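Local coordinates for protein cycloalternan-forming enzyme (Listeria monocytogenes serovar 1/2a, PDB 5F7U) that is a multidomain member of glycosyl hydrolase family 31, built from a TIM barrel and several beta domains, which binds glycans and magnesium ions, at residues 135-140 and 146-151; 543-548 and 554-559; 704-709 and 841-846. The protein carries 1 engineered substitution. All coordinates share one frame; numbering follows the deposited sequence.

Interaction 1: residues 135-140 and 146-151; sequences TLNMTA and SPKLYL
Leu136 lies alongside Leu149, and its CD1 methyl meets Leu149 CD2 at 4.1 Å before reaching on to Leu151. Branched aliphatic residues suit this face of the hairpin because their forked ends pack against each other and against the strands that cover this face. In the modelled conformer, one of two, the Met138 side chain crosses Leu149 and sets its thioether end against CB and CD2. Pro147, just ahead of the second strand, presses its ring on the backbone of Met138, with CD 3.3 Å from Met138 O.

The opposite face is polar. Lys148 runs beside Asn137 and then bends at its last torsion (chi4 -87°), which brings NZ to Asn137 OD1 for a hydrogen bond of 2.9 Å in the carbonyl plane. A water lies 3.0 Å from the same OD1 and also near Pro147 O. Next along, Thr135 OG1 sits 3.2 Å from CE1 of Tyr150, oblique to the ring, while its methyl lies between the Tyr150 ring and the Lys148 chain. The backbones are joined antiparallel by Leu136 and Leu149, each donating to the other's carbonyl, and by Met138 N to Pro147 O at 2.9 Å.

Strand 106-129 pairs with the far edge of strand 134-140, where Ser126 takes Asn137 ND2; strand 158-164 flanks strand 148-153, and Tyr150 OH bonds to Glu169 O. The leucines and Met138 face Ile198, Tyr203 and Met205 of strands 194-200 and 203-209, so the hairpin closes a hydrophobic layer between packed beta strands.

Interaction 2: residues 543-548 and 554-559; sequences WGRDTT and KGQEMR
Arg559 places NH1 over one face of the Trp543 indole, 3.4 Å from CE2, in a cation-pi contact. The guanidinium is inclined to the ring, its plane turned 49° from it, so one nitrogen dips towards the aromatic face. Arg545 and Gln556 behave differently: their guanidinium and amide are nearly parallel and stacked, with NE2 of Gln556 3.5 Å from CZ of Arg545. Flat, delocalised groups suit such a stack because their polar edges remain available for other bonds. Between these two pairs the backbones come close, and Gly555, having no side chain, lets its CA approach Gly544 O to 3.4 Å.

A second shell fixes these groups. One water donates to Arg545 O and to Gln556 OE1, the latter at 2.8 Å, and accepts from Gln556 N, tying the loop to the first turn of the helix. Thr547 OG1 donates to Trp543 O at 2.7 Å, a bond that spans four residues of the loop and helps hold its turn. Asp15 and Asp29 form salt bridges with Arg545, Asp16 takes Trp543 NE1, and the carbonyls of Val542 and Val271 hold Arg559.

Lys554 occupies the N-cap of helix 555-577, its chain lying beside Thr548. The loop carrying Trp543 doubles back over the start of this helix, so the contact links the loop after barrel strand 534-536 to the first turn of helix 555-577, within the TIM-barrel domain.

Interaction 3: residues 704-709 and 841-846; sequences YIYTAA and YDDVNG
Tyr841 can be followed outward from its CB, which rests 3.6 Å from OG1 of Thr707. Its CG is anti to the backbone N (chi1 -176°), a turn that carries the ring away from Thr707 and across to the Tyr706 side chain. There CD2 comes beside the Tyr706 ring, and CE2 makes the closest approach between the rings, 3.4 Å from Tyr706 CE2, which lies at the edge of the Tyr841 ring. With their planes 39° apart, the two rings meet obliquely. At the tip, Tyr841 OH is 2.8 Å from a water that donates to Tyr706 OH at 2.7 Å and to Asp843 OD1 at 3.1 Å. Tyrosine suits both positions because it combines a broad apolar flank with a polar end, and the shared water joins the two hydroxyls and the carboxylate.

Asp843 adds a second partner for Tyr706, bringing CG within 3.5 Å of CE2. Beyond the water, Tyr706 OH is also hydrogen-bonded to Leu360 O, while Lys710 makes a cation-pi contact with Tyr841. At the root of the contact, Tyr841 N donates to Thr707 OG1 over 3.2 Å. That hydroxyl is in turn bonded to Pro703 O one helical turn earlier, a common way for a helical threonine to satisfy its side chain while still accepting a bond from a neighbour.

Asp842 is the centre of an inverse gamma turn, which swings the chain so that Tyr841 and Asp843 can both reach Tyr706; its own carboxylate pairs with Arg850. The arrangement is the packing of a helix on the edge of a beta sheet, which probably joins the barrel to a beta domain later in the chain: helix 702-715, which follows the TIM barrel strands, meets strand 835-842, an outermost strand of a six-stranded antiparallel sheet.

The three contacts come in series along the chain and none touches another. Interaction 1, a hairpin among the N-terminal beta strands, closes first; interaction 2 follows in the TIM-barrel domain, and interaction 3 ties a later helix to a strand of a later antiparallel sheet, 132 residues further on. Centres of interactions 1 and 2 are 30 Å apart, with nearest atoms about 17 Å. Interaction 3 is more distant, its centre 42 Å from interaction 2 and 49 Å from interaction 1. They thus sample successive levels of a modular enzyme: pairing inside a beta domain, a loop-helix junction of the barrel, and a helix following the barrel strands packed on a beta sheet much later in the chain.

Interaction 1: residues 135-140 and 146-151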
loop_
_atom_site.group_PDB
_atom_site.type_symbol
_atom_site.label_atom_id
_atom_site.label_comp_id
_atom_site.label_asym_id
_atom_site.label_seq_id
_atom_site.Cartn_x
_atom_site.Cartn_y
_atom_site.Cartn_z
ATOM N N THR A 135 -33.220 16.249 -1.666
ATOM C CA THR A 135 -33.316 16.156 -3.125
ATOM C C THR A 135 -33.137 17.534 -3.719
ATOM O O THR A 135 -33.829 18.481 -3.322
ATOM C CB THR A 135 -34.709 15.645 -3.546
ATOM O OG1 THR A 135 -34.941 14.375 -2.929
ATOM C CG2 THR A 135 -34.855 15.540 -5.088
ATOM N N LEU A 136 -32.247 17.643 -4.701
ATOM C CA LEU A 136 -32.176 18.865 -5.503
ATOM C C LEU A 136 -32.823 18.563 -6.845
ATOM O O LEU A 136 -32.313 17.748 -7.603
ATOM C CB LEU A 136 -30.714 19.304 -5.685
ATOM C CG LEU A 136 -29.838 19.457 -4.429
ATOM C CD1 LEU A 136 -28.426 19.903 -4.812
ATOM C CD2 LEU A 136 -30.429 20.444 -3.438
ATOM N N ASN A 137 -33.972 19.182 -7.107
ATOM C CA ASN A 137 -34.641 19.046 -8.397
ATOM C C ASN A 137 -33.978 19.991 -9.372
ATOM O O ASN A 137 -33.817 21.182 -9.070
ATOM C CB ASN A 137 -36.131 19.333 -8.243
ATOM C CG ASN A 137 -36.843 18.250 -7.459
ATOM O OD1 ASN A 137 -36.866 17.092 -7.872
ATOM N ND2 ASN A 137 -37.434 18.619 -6.343
ATOM N N MET A 138 -33.602 19.474 -10.539
ATOM C CA MET A 138 -32.769 20.226 -11.462
ATOM C C MET A 138 -33.337 20.332 -12.866
ATOM O O MET A 138 -34.140 19.492 -13.286
ATOM C CB MET A 138 -31.379 19.595 -11.520
ATOM C CG MET A 138 -30.619 19.741 -10.222
ATOM S SD MET A 138 -29.267 18.569 -10.087
ATOM C CE MET A 138 -28.261 19.455 -8.902
ATOM N N THR A 139 -32.920 21.378 -13.575
ATOM C CA THR A 139 -33.134 21.461 -15.030
ATOM C C THR A 139 -31.869 20.949 -15.709
ATOM O O THR A 139 -30.822 20.820 -15.070
ATOM C CB THR A 139 -33.451 22.872 -15.525
ATOM O OG1 THR A 139 -32.507 23.794 -14.970
ATOM C CG2 THR A 139 -34.861 23.254 -15.119
ATOM N N ALA A 140 -31.986 20.631 -16.991
ATOM C CA ALA A 140 -30.874 20.131 -17.788
ATOM C C ALA A 140 -30.570 21.103 -18.927
ATOM O O ALA A 140 -31.446 21.838 -19.399
ATOM C CB ALA A 140 -31.195 18.745 -18.330
ATOM N N SER A 146 -35.867 15.240 -16.254
ATOM C CA SER A 146 -35.998 16.041 -15.034
ATOM C C SER A 146 -35.050 15.505 -13.962
ATOM O O SER A 146 -35.483 14.759 -13.070
ATOM C CB SER A 146 -37.438 16.036 -14.528
ATOM O OG SER A 146 -38.318 16.493 -15.533
ATOM N N PRO A 147 -33.752 15.868 -14.046
ATOM C CA PRO A 147 -32.763 15.289 -13.110
ATOM C C PRO A 147 -32.990 15.604 -11.638
ATOM O O PRO A 147 -33.563 16.642 -11.291
ATOM C CB PRO A 147 -31.421 15.847 -13.568
ATOM C CG PRO A 147 -31.707 16.898 -14.568
ATOM C CD PRO A 147 -33.126 16.808 -15.004
ATOM N N LYS A 148 -32.561 14.669 -10.800
ATOM C CA LYS A 148 -32.572 14.864 -9.352
ATOM C C LYS A 148 -31.224 14.472 -8.821
ATOM O O LYS A 148 -30.719 13.399 -9.161
ATOM C CB LYS A 148 -33.621 13.974 -8.695
ATOM C CG LYS A 148 -35.057 14.398 -8.995
ATOM C CD LYS A 148 -35.993 13.333 -8.455
ATOM C CE LYS A 148 -37.433 13.546 -8.906
ATOM N NZ LYS A 148 -38.121 14.460 -7.954
ATOM N N LEU A 149 -30.641 15.352 -8.004
ATOM C CA LEU A 149 -29.413 15.047 -7.280
ATOM C C LEU A 149 -29.753 14.875 -5.801
ATOM O O LEU A 149 -30.293 15.789 -5.182
ATOM C CB LEU A 149 -28.390 16.156 -7.451
ATOM C CG LEU A 149 -27.058 15.963 -6.710
ATOM C CD1 LEU A 149 -26.301 14.716 -7.187
ATOM C CD2 LEU A 149 -26.194 17.198 -6.920
ATOM N N TYR A 150 -29.393 13.725 -5.250
ATOM C CA TYR A 150 -29.683 13.418 -3.854
ATOM C C TYR A 150 -28.440 13.552 -3.011
ATOM O O TYR A 150 -27.393 13.018 -3.368
ATOM C CB TYR A 150 -30.166 11.982 -3.730
ATOM C CG TYR A 150 -31.440 11.738 -4.456
ATOM C CD1 TYR A 150 -32.667 12.005 -3.847
ATOM C CD2 TYR A 150 -31.428 11.208 -5.742
ATOM C CE1 TYR A 150 -33.853 11.762 -4.525
ATOM C CE2 TYR A 150 -32.613 10.963 -6.423
ATOM C CZ TYR A 150 -33.808 11.252 -5.814
ATOM O OH TYR A 150 -34.980 10.992 -6.472
ATOM N N LEU A 151 -28.585 14.227 -1.874
ATOM C CA LEU A 151 -27.484 14.403 -0.932
ATOM C C LEU A 151 -27.847 13.679 0.348
ATOM O O LEU A 151 -28.964 13.811 0.838
ATOM C CB LEU A 151 -27.257 15.886 -0.615
ATOM C CG LEU A 151 -27.190 16.905 -1.753
ATOM C CD1 LEU A 151 -26.974 18.306 -1.204
ATOM C CD2 LEU A 151 -26.083 16.560 -2.736
HETATM O O HOH W 1 -36.516 16.869 -10.890
#

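Interaction 2: residues 543-548 and 554-559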
loop_
_atom_site.group_PDB
_atom_site.type_symbol
_atom_site.label_atom_id
_atom_site.label_comp_id
_atom_site.label_asym_id
_atom_site.label_seq_id
_atom_site.Cartn_x
_atom_site.Cartn_y
_atom_site.Cartn_z
ATOM N N TRP A 543 -12.723 -10.069 -20.239
ATOM C CA TRP A 543 -12.893 -9.213 -21.408
ATOM C C TRP A 543 -14.279 -9.444 -22.017
ATOM O O TRP A 543 -14.979 -10.402 -21.662
ATOM C CB TRP A 543 -11.810 -9.535 -22.439
ATOM C CG TRP A 543 -10.469 -8.857 -22.195
ATOM C CD1 TRP A 543 -10.113 -7.586 -22.576
ATOM C CD2 TRP A 543 -9.317 -9.419 -21.558
ATOM N NE1 TRP A 543 -8.817 -7.324 -22.212
ATOM C CE2 TRP A 543 -8.298 -8.431 -21.594
ATOM C CE3 TRP A 543 -9.044 -10.661 -20.960
ATOM C CZ2 TRP A 543 -7.028 -8.646 -21.054
ATOM C CZ3 TRP A 543 -7.795 -10.880 -20.433
ATOM C CH2 TRP A 543 -6.790 -9.874 -20.481
ATOM N N GLY A 544 -14.633 -8.583 -22.966
ATOM C CA GLY A 544 -15.831 -8.769 -23.798
ATOM C C GLY A 544 -17.002 -8.062 -23.149
ATOM O O GLY A 544 -17.291 -8.273 -21.976
ATOM N N ARG A 545 -17.696 -7.235 -23.918
ATOM C CA ARG A 545 -18.852 -6.517 -23.378
ATOM C C ARG A 545 -20.039 -7.403 -23.063
ATOM O O ARG A 545 -20.796 -7.137 -22.130
ATOM C CB ARG A 545 -19.297 -5.481 -24.363
ATOM C CG ARG A 545 -18.341 -4.350 -24.398
ATOM C CD ARG A 545 -19.158 -3.093 -24.407
ATOM N NE ARG A 545 -18.262 -1.982 -24.598
ATOM C CZ ARG A 545 -18.656 -0.769 -24.944
ATOM N NH1 ARG A 545 -19.946 -0.523 -25.164
ATOM N NH2 ARG A 545 -17.746 0.175 -25.118
ATOM N N ASP A 546 -20.204 -8.459 -23.841
ATOM C CA ASP A 546 -21.392 -9.298 -23.703
ATOM C C ASP A 546 -21.187 -10.454 -22.724
ATOM O O ASP A 546 -22.116 -11.242 -22.463
ATOM C CB ASP A 546 -21.814 -9.784 -25.085
ATOM C CG ASP A 546 -22.342 -8.649 -25.956
ATOM O OD1 ASP A 546 -23.476 -8.190 -25.687
ATOM O OD2 ASP A 546 -21.642 -8.212 -26.908
ATOM N N THR A 547 -19.968 -10.550 -22.176
ATOM C CA THR A 547 -19.655 -11.530 -21.144
ATOM C C THR A 547 -20.610 -11.315 -19.968
ATOM O O THR A 547 -20.725 -10.198 -19.485
ATOM C CB THR A 547 -18.180 -11.404 -20.713
ATOM O OG1 THR A 547 -17.374 -11.560 -21.884
ATOM C CG2 THR A 547 -17.824 -12.471 -19.682
ATOM N N THR A 548 -21.317 -12.374 -19.565
ATOM C CA THR A 548 -22.427 -12.249 -18.605
ATOM C C THR A 548 -22.229 -13.151 -17.391
ATOM O O THR A 548 -21.964 -14.349 -17.542
ATOM C CB THR A 548 -23.781 -12.594 -19.273
ATOM O OG1 THR A 548 -23.940 -11.828 -20.478
ATOM C CG2 THR A 548 -24.971 -12.314 -18.311
ATOM N N LYS A 554 -22.510 -7.550 -16.564
ATOM C CA LYS A 554 -21.769 -7.882 -17.769
ATOM C C LYS A 554 -20.309 -7.428 -17.688
ATOM O O LYS A 554 -19.843 -6.973 -16.638
ATOM C CB LYS A 554 -22.531 -7.417 -19.019
ATOM C CG LYS A 554 -23.801 -8.258 -19.206
ATOM C CD LYS A 554 -24.665 -7.816 -20.366
ATOM C CE LYS A 554 -25.887 -8.726 -20.472
ATOM N NZ LYS A 554 -26.511 -8.647 -21.821
ATOM N N GLY A 555 -19.575 -7.602 -18.778
ATOM C CA GLY A 555 -18.109 -7.496 -18.734
ATOM C C GLY A 555 -17.580 -6.127 -18.365
ATOM O O GLY A 555 -16.523 -6.036 -17.742
ATOM N N GLN A 556 -18.271 -5.061 -18.760
ATOM C CA GLN A 556 -17.814 -3.713 -18.395
ATOM C C GLN A 556 -17.841 -3.496 -16.897
ATOM O O GLN A 556 -16.917 -2.913 -16.335
ATOM C CB GLN A 556 -18.671 -2.644 -19.053
ATOM C CG GLN A 556 -18.372 -2.493 -20.524
ATOM C CD GLN A 556 -19.432 -1.657 -21.190
ATOM O OE1 GLN A 556 -20.538 -2.134 -21.429
ATOM N NE2 GLN A 556 -19.113 -0.405 -21.478
ATOM N N GLU A 557 -18.914 -3.949 -16.271
ATOM C CA GLU A 557 -19.092 -3.749 -14.842
ATOM C C GLU A 557 -18.216 -4.700 -14.039
ATOM O O GLU A 557 -17.733 -4.360 -12.954
ATOM C CB GLU A 557 -20.560 -3.950 -14.463
ATOM C CG GLU A 557 -20.878 -3.305 -13.120
ATOM C CD GLU A 557 -22.352 -3.197 -12.834
ATOM O OE1 GLU A 557 -23.179 -3.725 -13.599
ATOM O OE2 GLU A 557 -22.681 -2.569 -11.804
ATOM N N MET A 558 -18.012 -5.892 -14.577
ATOM C CA MET A 558 -17.378 -6.960 -13.819
ATOM C C MET A 558 -15.873 -7.042 -13.945
ATOM O O MET A 558 -15.251 -7.661 -13.076
ATOM C CB MET A 558 -18.003 -8.313 -14.163
ATOM C CG MET A 558 -19.301 -8.584 -13.410
ATOM S SD MET A 558 -19.117 -8.660 -11.614
ATOM C CE MET A 558 -17.930 -9.997 -11.394
ATOM N N ARG A 559 -15.281 -6.445 -14.982
ATOM C CA ARG A 559 -13.824 -6.573 -15.134
ATOM C C ARG A 559 -13.049 -6.201 -13.847
ATOM O O ARG A 559 -12.212 -7.000 -13.383
ATOM C CB ARG A 559 -13.254 -5.813 -16.332
ATOM C CG ARG A 559 -11.738 -5.998 -16.371
ATOM C CD ARG A 559 -11.114 -5.440 -17.606
ATOM N NE ARG A 559 -9.654 -5.553 -17.546
ATOM C CZ ARG A 559 -8.936 -6.569 -18.010
ATOM N NH1 ARG A 559 -9.515 -7.651 -18.571
ATOM N NH2 ARG A 559 -7.606 -6.508 -17.900
HETATM O O HOH W 2 -20.877 -4.816 -20.552
#

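Interaction 3: residues 704-709 and 841-846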
loop_
_atom_site.group_PDB
_atom_site.type_symbol
_atom_site.label_atom_id
_atom_site.label_comp_id
_atom_site.label_asym_id
_atom_site.label_seq_id
_atom_site.Cartn_x
_atom_site.Cartn_y
_atom_site.Cartn_z
ATOM N N TYR A 704 5.598 -4.274 17.692
ATOM C CA TYR A 704 5.222 -2.963 17.154
ATOM C C TYR A 704 4.536 -3.114 15.796
ATOM O O TYR A 704 3.481 -2.510 15.555
ATOM C CB TYR A 704 6.485 -2.097 17.030
ATOM C CG TYR A 704 6.340 -0.784 16.285
ATOM C CD1 TYR A 704 5.910 0.365 16.950
ATOM C CD2 TYR A 704 6.665 -0.685 14.916
ATOM C CE1 TYR A 704 5.798 1.583 16.287
ATOM C CE2 TYR A 704 6.519 0.528 14.219
ATOM C CZ TYR A 704 6.105 1.654 14.921
ATOM O OH TYR A 704 5.968 2.873 14.282
ATOM N N ILE A 705 5.153 -3.905 14.913
ATOM C CA ILE A 705 4.604 -4.152 13.570
ATOM C C ILE A 705 3.208 -4.768 13.644
ATOM O O ILE A 705 2.288 -4.335 12.938
ATOM C CB ILE A 705 5.562 -5.037 12.734
ATOM C CG1 ILE A 705 6.873 -4.259 12.456
ATOM C CG2 ILE A 705 4.891 -5.543 11.441
ATOM C CD1 ILE A 705 7.972 -5.121 11.836
ATOM N N TYR A 706 3.038 -5.746 14.531
ATOM C CA TYR A 706 1.751 -6.424 14.595
ATOM C C TYR A 706 0.690 -5.552 15.248
ATOM O O TYR A 706 -0.482 -5.610 14.871
ATOM C CB TYR A 706 1.873 -7.788 15.280
ATOM C CG TYR A 706 0.686 -8.691 15.019
ATOM C CD1 TYR A 706 0.215 -8.915 13.701
ATOM C CD2 TYR A 706 0.011 -9.309 16.071
ATOM C CE1 TYR A 706 -0.873 -9.729 13.456
ATOM C CE2 TYR A 706 -1.078 -10.150 15.832
ATOM C CZ TYR A 706 -1.521 -10.349 14.531
ATOM O OH TYR A 706 -2.609 -11.170 14.314
ATOM N N THR A 707 1.094 -4.720 16.216
ATOM C CA THR A 707 0.145 -3.740 16.751
ATOM C C THR A 707 -0.295 -2.787 15.640
ATOM O O THR A 707 -1.475 -2.421 15.566
ATOM C CB THR A 707 0.729 -2.970 17.955
ATOM O OG1 THR A 707 1.037 -3.905 18.989
ATOM C CG2 THR A 707 -0.276 -1.951 18.531
ATOM N N ALA A 708 0.644 -2.389 14.782
ATOM C CA ALA A 708 0.276 -1.529 13.640
ATOM C C ALA A 708 -0.679 -2.248 12.685
ATOM O O ALA A 708 -1.602 -1.629 12.154
ATOM C CB ALA A 708 1.509 -1.029 12.896
ATOM N N ALA A 709 -0.480 -3.549 12.496
ATOM C CA ALA A 709 -1.388 -4.338 11.651
ATOM C C ALA A 709 -2.823 -4.317 12.213
ATOM O O ALA A 709 -3.796 -4.153 11.466
ATOM C CB ALA A 709 -0.881 -5.768 11.513
ATOM N N TYR A 841 -0.996 -4.264 21.413
ATOM C CA TYR A 841 -1.743 -5.483 21.147
ATOM C C TYR A 841 -0.917 -6.700 21.529
ATOM O O TYR A 841 -0.009 -7.113 20.794
ATOM C CB TYR A 841 -2.113 -5.542 19.668
ATOM C CG TYR A 841 -2.981 -6.714 19.263
ATOM C CD1 TYR A 841 -4.128 -7.060 19.991
ATOM C CD2 TYR A 841 -2.673 -7.450 18.116
ATOM C CE1 TYR A 841 -4.925 -8.132 19.600
ATOM C CE2 TYR A 841 -3.465 -8.513 17.708
ATOM C CZ TYR A 841 -4.582 -8.850 18.450
ATOM O OH TYR A 841 -5.354 -9.903 18.033
ATOM N N ASP A 842 -1.236 -7.275 22.683
ATOM C CA ASP A 842 -0.414 -8.335 23.228
ATOM C C ASP A 842 -0.938 -9.695 22.725
ATOM O O ASP A 842 -1.671 -10.396 23.429
ATOM C CB ASP A 842 -0.375 -8.201 24.752
ATOM C CG ASP A 842 0.509 -9.232 25.429
ATOM O OD1 ASP A 842 1.156 -10.048 24.753
ATOM O OD2 ASP A 842 0.530 -9.216 26.669
ATOM N N ASP A 843 -0.538 -10.041 21.498
ATOM C CA ASP A 843 -0.997 -11.257 20.805
ATOM C C ASP A 843 -0.569 -12.536 21.530
ATOM O O ASP A 843 -1.266 -13.557 21.463
ATOM C CB ASP A 843 -0.463 -11.299 19.356
ATOM C CG ASP A 843 -1.054 -12.451 18.532
ATOM O OD1 ASP A 843 -2.300 -12.581 18.461
ATOM O OD2 ASP A 843 -0.279 -13.236 17.931
ATOM N N VAL A 844 0.581 -12.489 22.199
ATOM C CA VAL A 844 1.102 -13.647 22.942
ATOM C C VAL A 844 0.128 -14.044 24.049
ATOM O O VAL A 844 -0.056 -15.237 24.325
ATOM C CB VAL A 844 2.562 -13.398 23.430
ATOM C CG1 VAL A 844 3.017 -14.364 24.535
ATOM C CG2 VAL A 844 3.520 -13.475 22.245
ATOM N N ASN A 845 -0.517 -13.046 24.644
ATOM C CA ASN A 845 -1.361 -13.239 25.810
ATOM C C ASN A 845 -2.839 -12.936 25.547
ATOM O O ASN A 845 -3.452 -12.111 26.235
ATOM C CB ASN A 845 -0.811 -12.426 26.988
ATOM C CG ASN A 845 0.621 -12.796 27.336
ATOM O OD1 ASN A 845 1.547 -12.000 27.150
ATOM N ND2 ASN A 845 0.809 -13.994 27.854
ATOM N N GLY A 846 -3.395 -13.609 24.545
ATOM C CA GLY A 846 -4.841 -13.610 24.289
ATOM C C GLY A 846 -5.356 -12.353 23.614
ATOM O O GLY A 846 -6.566 -12.105 23.595
HETATM O O HOH W 3 -4.356 -11.831 16.287
#